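Long-range contacts in aminofutalosine deaminase (Helicobacter pylori, PDB 7LKK), which deaminates aminofutalosine in the menaquinone pathway, using a bound metal ion, and probably also converts adenosine to inosine: residues A204-I208 with D264-D268; L339-R343 with F405-K410. All coordinates share one frame. Residue numbers count along the deposited sequence, not the author numbering.

Contact 1 (A204-I208 with D264-D268); sequences ALSVI and DMFKD
Residues 204-208 form a turn from inside helix 201-213, with Ile-208 N donating to Ala-204 O at 2.8 Å, whereas 264-268 is the bend that leads from helix 259-264 into strand 269-275. Asp-264 to Lys-267 make a type I beta turn, Lys-267 N donating to Asp-264 O at 3.1 Å; Lys-267 then becomes extended (phi/psi -56/133) and Asp-268 takes positive phi (55/57). Across the gap, the CA atoms of Leu-205 and Met-265 lie 6.7 Å apart and those of Ile-208 and Phe-266 7.3 Å. Met-265, in an m, t, m rotamer, points toward the helix and reaches three of its residues: CE is 3.7 Å from Ala-204 CB, CG 3.7 Å from CD2 of Leu-205 (m, t), and CB 3.7 Å from Ile-208 CD1. Ile-208 (m, t) also sets CD1 over one face of the Phe-266 ring (chi1 m, chi2 -92°), a CH-pi contact 4.0 Å from the centroid and 17° off the normal. The packing joins an outer helix of the amidohydrolase TIM barrel to the loop that enters one of its strands. Tyr-256 also touches Ala-204 and Met-265, while Asp-264 turns to a salt bridge with Arg-286. With no hydrogen bond between the segments, cohesion rests on apolar packing and the CH-pi contact, so it depends on shape and close fit.

Contact 2 (L339-R343 with F405-K410); sequences LDELR and FLLHAK
At the apolar centre, Leu-342 CD1 meets Leu-406 CD2 at 3.7 Å and Leu-339 CD2 meets Ala-409 CB at 3.8 Å, where helix 338-348 of the amidohydrolase TIM barrel packs against the C-terminal end of helix 401-408. Leu-339, Leu-342 and Leu-406 all adopt the m, t rotamer. Leu-339 CD2 comes within 4.4 Å of Phe-405 CE2, and Phe-405, chi1 t, stacks edge-to-face on Phe-390 of strand 387-391. Helix 353-364 also packs here, Ala-364 on Leu-342 and Ala-357 and Ala-360 on Leu-406. The backbones come together at two points, with CA atoms 6.6 Å apart for both Leu-339 with Lys-410 and Arg-343 with Leu-407. Residues 339-343 are helical throughout, Arg-343 N donating to Leu-339 O at 3.1 Å; the other helix runs to His-408, and Ala-409 (phi/psi -69/124) leaves it, its N still donating to Phe-405 O at 2.8 Å. Near this exit Arg-343, m, t, m for chi1 to chi3, meets two carbonyls: its NH1 donates to Leu-406 O and to Ala-409 O, each at 2.8 Å, near the guanidinium plane, so one nitrogen bridges the last helical turn and the residue after it. One turn back, Asp-340 OD1 holds Arg-343 NH2 in a 2.7 Å salt bridge. Ile-334 of the second subunit packs on Arg-343 and His-408, placing this edge beside the dimer partner. At the polar edge a water donates to Lys-410 O at 3.1 Å and, weakly, to Asp-340 OD1 at 3.4 Å.

How the contacts relate
Contact 1 is complete in the chain before the first segment of contact 2 begins. They lie on opposite sides of the chain's centre, with their own centres 36 Å apart and nearest atoms about 22 Å apart, and they do not touch. Both belong to the amidohydrolase domain. In sequence, residues 204-208 come before strand 218-222, which carries the iron ligand His-221, and residues 264-268 after it, whereas helix 338-348 follows strand 323-325 and the iron ligand Asp-328, and helix 401-408 comes after strand 387-391. Thus contact 1 joins successive parts of the barrel, while contact 2 packs helix 401-408, late in the chain, on helix 338-348, next to the second subunit.

Contact 1 (A204-I208 with D264-D268)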
loop_
_atom_site.group_PDB
_atom_site.type_symbol
_atom_site.label_atom_id
_atom_site.label_comp_id
_atom_site.label_asym_id
_atom_site.label_seq_id
_atom_site.Cartn_x
_atom_site.Cartn_y
_atom_site.Cartn_z
ATOM N N ALA A 204 10.317 33.011 -12.368
ATOM C CA ALA A 204 9.172 32.644 -11.541
ATOM C C ALA A 204 8.280 33.848 -11.270
ATOM O O ALA A 204 7.050 33.743 -11.339
ATOM C CB ALA A 204 9.645 32.020 -10.228
ATOM N N LEU A 205 8.884 35.000 -10.960
ATOM C CA LEU A 205 8.104 36.217 -10.748
ATOM C C LEU A 205 7.266 36.555 -11.973
ATOM O O LEU A 205 6.128 37.026 -11.849
ATOM C CB LEU A 205 9.030 37.381 -10.398
ATOM C CG LEU A 205 9.790 37.292 -9.073
ATOM C CD1 LEU A 205 10.831 38.399 -8.981
ATOM C CD2 LEU A 205 8.827 37.359 -7.901
ATOM N N SER A 206 7.812 36.322 -13.168
ATOM C CA SER A 206 7.061 36.592 -14.390
ATOM C C SER A 206 5.879 35.642 -14.534
ATOM O O SER A 206 4.783 36.062 -14.924
ATOM C CB SER A 206 7.985 36.493 -15.605
ATOM O OG SER A 206 7.315 36.906 -16.782
ATOM N N VAL A 207 6.082 34.358 -14.226
ATOM C CA VAL A 207 4.979 33.403 -14.286
ATOM C C VAL A 207 3.911 33.763 -13.261
ATOM O O VAL A 207 2.710 33.731 -13.556
ATOM C CB VAL A 207 5.498 31.966 -14.081
ATOM C CG1 VAL A 207 4.336 30.982 -14.052
ATOM C CG2 VAL A 207 6.491 31.591 -15.175
ATOM N N ILE A 208 4.333 34.137 -12.050
ATOM C CA ILE A 208 3.382 34.497 -11.000
ATOM C C ILE A 208 2.588 35.731 -11.405
ATOM O O ILE A 208 1.378 35.819 -11.161
ATOM C CB ILE A 208 4.122 34.709 -9.666
ATOM C CG1 ILE A 208 4.646 33.375 -9.129
ATOM C CG2 ILE A 208 3.224 35.400 -8.647
ATOM C CD1 ILE A 208 5.810 33.517 -8.172
ATOM N N ASP A 264 7.873 33.716 -0.303
ATOM C CA ASP A 264 7.347 35.076 -0.363
ATOM C C ASP A 264 6.930 35.489 -1.769
ATOM O O ASP A 264 6.095 36.388 -1.909
ATOM C CB ASP A 264 8.378 36.063 0.187
ATOM C CG ASP A 264 8.593 35.908 1.679
ATOM O OD1 ASP A 264 7.884 35.088 2.303
ATOM O OD2 ASP A 264 9.475 36.603 2.228
ATOM N N MET A 265 7.487 34.857 -2.808
ATOM C CA MET A 265 7.059 35.157 -4.173
ATOM C C MET A 265 5.566 34.930 -4.361
ATOM O O MET A 265 4.930 35.622 -5.164
ATOM C CB MET A 265 7.832 34.300 -5.175
ATOM C CG MET A 265 9.287 34.674 -5.363
ATOM S SD MET A 265 9.958 33.876 -6.835
ATOM C CE MET A 265 9.553 32.164 -6.493
ATOM N N PHE A 266 4.995 33.959 -3.650
ATOM C CA PHE A 266 3.595 33.592 -3.792
ATOM C C PHE A 266 2.698 34.306 -2.787
ATOM O O PHE A 266 1.562 33.873 -2.570
ATOM C CB PHE A 266 3.440 32.074 -3.659
ATOM C CG PHE A 266 4.257 31.295 -4.653
ATOM C CD1 PHE A 266 3.715 30.919 -5.871
ATOM C CD2 PHE A 266 5.568 30.948 -4.373
ATOM C CE1 PHE A 266 4.465 30.209 -6.791
ATOM C CE2 PHE A 266 6.324 30.238 -5.289
ATOM C CZ PHE A 266 5.771 29.866 -6.498
ATOM N N LYS A 267 3.188 35.385 -2.180
ATOM C CA LYS A 267 2.409 36.137 -1.205
ATOM C C LYS A 267 1.079 36.588 -1.796
ATOM O O LYS A 267 1.028 37.118 -2.910
ATOM C CB LYS A 267 3.213 37.346 -0.719
ATOM C CG LYS A 267 2.451 38.280 0.201
ATOM C CD LYS A 267 3.397 39.172 0.986
ATOM C CE LYS A 267 3.085 40.642 0.767
ATOM N NZ LYS A 267 3.756 41.174 -0.453
ATOM N N ASP A 268 0.005 36.370 -1.040
ATOM C CA ASP A 268 -1.355 36.750 -1.426
ATOM C C ASP A 268 -1.735 36.162 -2.786
ATOM O O ASP A 268 -2.103 36.868 -3.725
ATOM C CB ASP A 268 -1.515 38.274 -1.426
ATOM C CG ASP A 268 -1.184 38.899 -0.085
ATOM O OD1 ASP A 268 -0.333 39.810 -0.043
ATOM O OD2 ASP A 268 -1.779 38.483 0.930
#

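Contact 2 (L339-R343 with F405-K410)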
loop_
_atom_site.group_PDB
_atom_site.type_symbol
_atom_site.label_atom_id
_atom_site.label_comp_id
_atom_site.label_asym_id
_atom_site.label_seq_id
_atom_site.Cartn_x
_atom_site.Cartn_y
_atom_site.Cartn_z
ATOM N N LEU A 339 -7.857 5.591 -5.222
ATOM C CA LEU A 339 -8.140 4.674 -4.121
ATOM C C LEU A 339 -6.884 3.927 -3.686
ATOM O O LEU A 339 -6.664 3.721 -2.487
ATOM C CB LEU A 339 -9.240 3.696 -4.530
ATOM C CG LEU A 339 -10.625 4.321 -4.723
ATOM C CD1 LEU A 339 -11.550 3.379 -5.474
ATOM C CD2 LEU A 339 -11.226 4.707 -3.384
ATOM N N ASP A 340 -6.050 3.517 -4.646
ATOM C CA ASP A 340 -4.758 2.931 -4.301
ATOM C C ASP A 340 -3.894 3.928 -3.540
ATOM O O ASP A 340 -3.231 3.567 -2.561
ATOM C CB ASP A 340 -4.034 2.461 -5.565
ATOM C CG ASP A 340 -4.658 1.218 -6.173
ATOM O OD1 ASP A 340 -5.564 0.633 -5.550
ATOM O OD2 ASP A 340 -4.236 0.827 -7.283
ATOM N N GLU A 341 -3.898 5.191 -3.976
ATOM C CA GLU A 341 -3.109 6.218 -3.300
ATOM C C GLU A 341 -3.599 6.442 -1.877
ATOM O O GLU A 341 -2.796 6.668 -0.964
ATOM C CB GLU A 341 -3.163 7.526 -4.092
ATOM C CG GLU A 341 -2.067 8.515 -3.735
ATOM C CD GLU A 341 -0.695 8.037 -4.160
ATOM O OE1 GLU A 341 -0.609 7.253 -5.130
ATOM O OE2 GLU A 341 0.301 8.440 -3.524
ATOM N N LEU A 342 -4.917 6.391 -1.669
ATOM C CA LEU A 342 -5.462 6.596 -0.332
ATOM C C LEU A 342 -5.081 5.455 0.604
ATOM O O LEU A 342 -4.797 5.684 1.784
ATOM C CB LEU A 342 -6.980 6.756 -0.406
ATOM C CG LEU A 342 -7.440 8.021 -1.138
ATOM C CD1 LEU A 342 -8.958 8.060 -1.273
ATOM C CD2 LEU A 342 -6.920 9.267 -0.434
ATOM N N ARG A 343 -5.059 4.221 0.095
ATOM C CA ARG A 343 -4.608 3.102 0.917
ATOM C C ARG A 343 -3.121 3.215 1.232
ATOM O O ARG A 343 -2.693 2.894 2.348
ATOM C CB ARG A 343 -4.917 1.776 0.223
ATOM C CG ARG A 343 -6.381 1.368 0.316
ATOM C CD ARG A 343 -6.623 0.010 -0.312
ATOM N NE ARG A 343 -6.642 0.072 -1.771
ATOM C CZ ARG A 343 -7.724 0.344 -2.495
ATOM N NH1 ARG A 343 -8.886 0.586 -1.897
ATOM N NH2 ARG A 343 -7.644 0.378 -3.818
ATOM N N PHE A 405 -14.734 1.585 3.561
ATOM C CA PHE A 405 -14.831 2.054 2.182
ATOM C C PHE A 405 -13.448 2.218 1.562
ATOM O O PHE A 405 -13.189 1.726 0.458
ATOM C CB PHE A 405 -15.599 3.376 2.125
ATOM C CG PHE A 405 -15.496 4.076 0.799
ATOM C CD1 PHE A 405 -16.333 3.728 -0.247
ATOM C CD2 PHE A 405 -14.554 5.072 0.593
ATOM C CE1 PHE A 405 -16.237 4.365 -1.472
ATOM C CE2 PHE A 405 -14.455 5.711 -0.628
ATOM C CZ PHE A 405 -15.297 5.356 -1.660
ATOM N N LEU A 406 -12.549 2.921 2.255
ATOM C CA LEU A 406 -11.206 3.139 1.726
ATOM C C LEU A 406 -10.459 1.826 1.532
ATOM O O LEU A 406 -9.641 1.705 0.613
ATOM C CB LEU A 406 -10.417 4.065 2.654
ATOM C CG LEU A 406 -10.874 5.526 2.699
ATOM C CD1 LEU A 406 -10.046 6.320 3.701
ATOM C CD2 LEU A 406 -10.799 6.158 1.317
ATOM N N LEU A 407 -10.721 0.836 2.385
ATOM C CA LEU A 407 -10.017 -0.437 2.287
ATOM C C LEU A 407 -10.528 -1.280 1.124
ATOM O O LEU A 407 -9.743 -1.974 0.468
ATOM C CB LEU A 407 -10.145 -1.212 3.599
ATOM C CG LEU A 407 -9.388 -0.650 4.802
ATOM C CD1 LEU A 407 -9.663 -1.489 6.043
ATOM C CD2 LEU A 407 -7.895 -0.581 4.521
ATOM N N HIS A 408 -11.834 -1.234 0.848
ATOM C CA HIS A 408 -12.438 -2.164 -0.092
ATOM C C HIS A 408 -12.843 -1.552 -1.427
ATOM O O HIS A 408 -13.069 -2.303 -2.380
ATOM C CB HIS A 408 -13.663 -2.837 0.548
ATOM C CG HIS A 408 -13.342 -3.594 1.799
ATOM N ND1 HIS A 408 -12.520 -4.701 1.808
ATOM C CD2 HIS A 408 -13.719 -3.396 3.085
ATOM C CE1 HIS A 408 -12.409 -5.155 3.044
ATOM N NE2 HIS A 408 -13.128 -4.381 3.838
ATOM N N ALA A 409 -12.935 -0.226 -1.530
ATOM C CA ALA A 409 -13.340 0.394 -2.788
ATOM C C ALA A 409 -12.246 0.224 -3.838
ATOM O O ALA A 409 -11.095 0.612 -3.619
ATOM C CB ALA A 409 -13.650 1.874 -2.584
ATOM N N LYS A 410 -12.606 -0.363 -4.978
ATOM C CA LYS A 410 -11.673 -0.551 -6.081
ATOM C C LYS A 410 -12.159 0.096 -7.368
ATOM O O LYS A 410 -11.433 0.902 -7.961
ATOM C CB LYS A 410 -11.400 -2.049 -6.292
ATOM C CG LYS A 410 -10.205 -2.549 -5.492
ATOM C CD LYS A 410 -10.500 -3.850 -4.765
ATOM C CE LYS A 410 -10.542 -5.028 -5.720
ATOM N NZ LYS A 410 -10.784 -6.309 -5.000
HETATM O O HOH W 1 -8.471 1.292 -7.284
#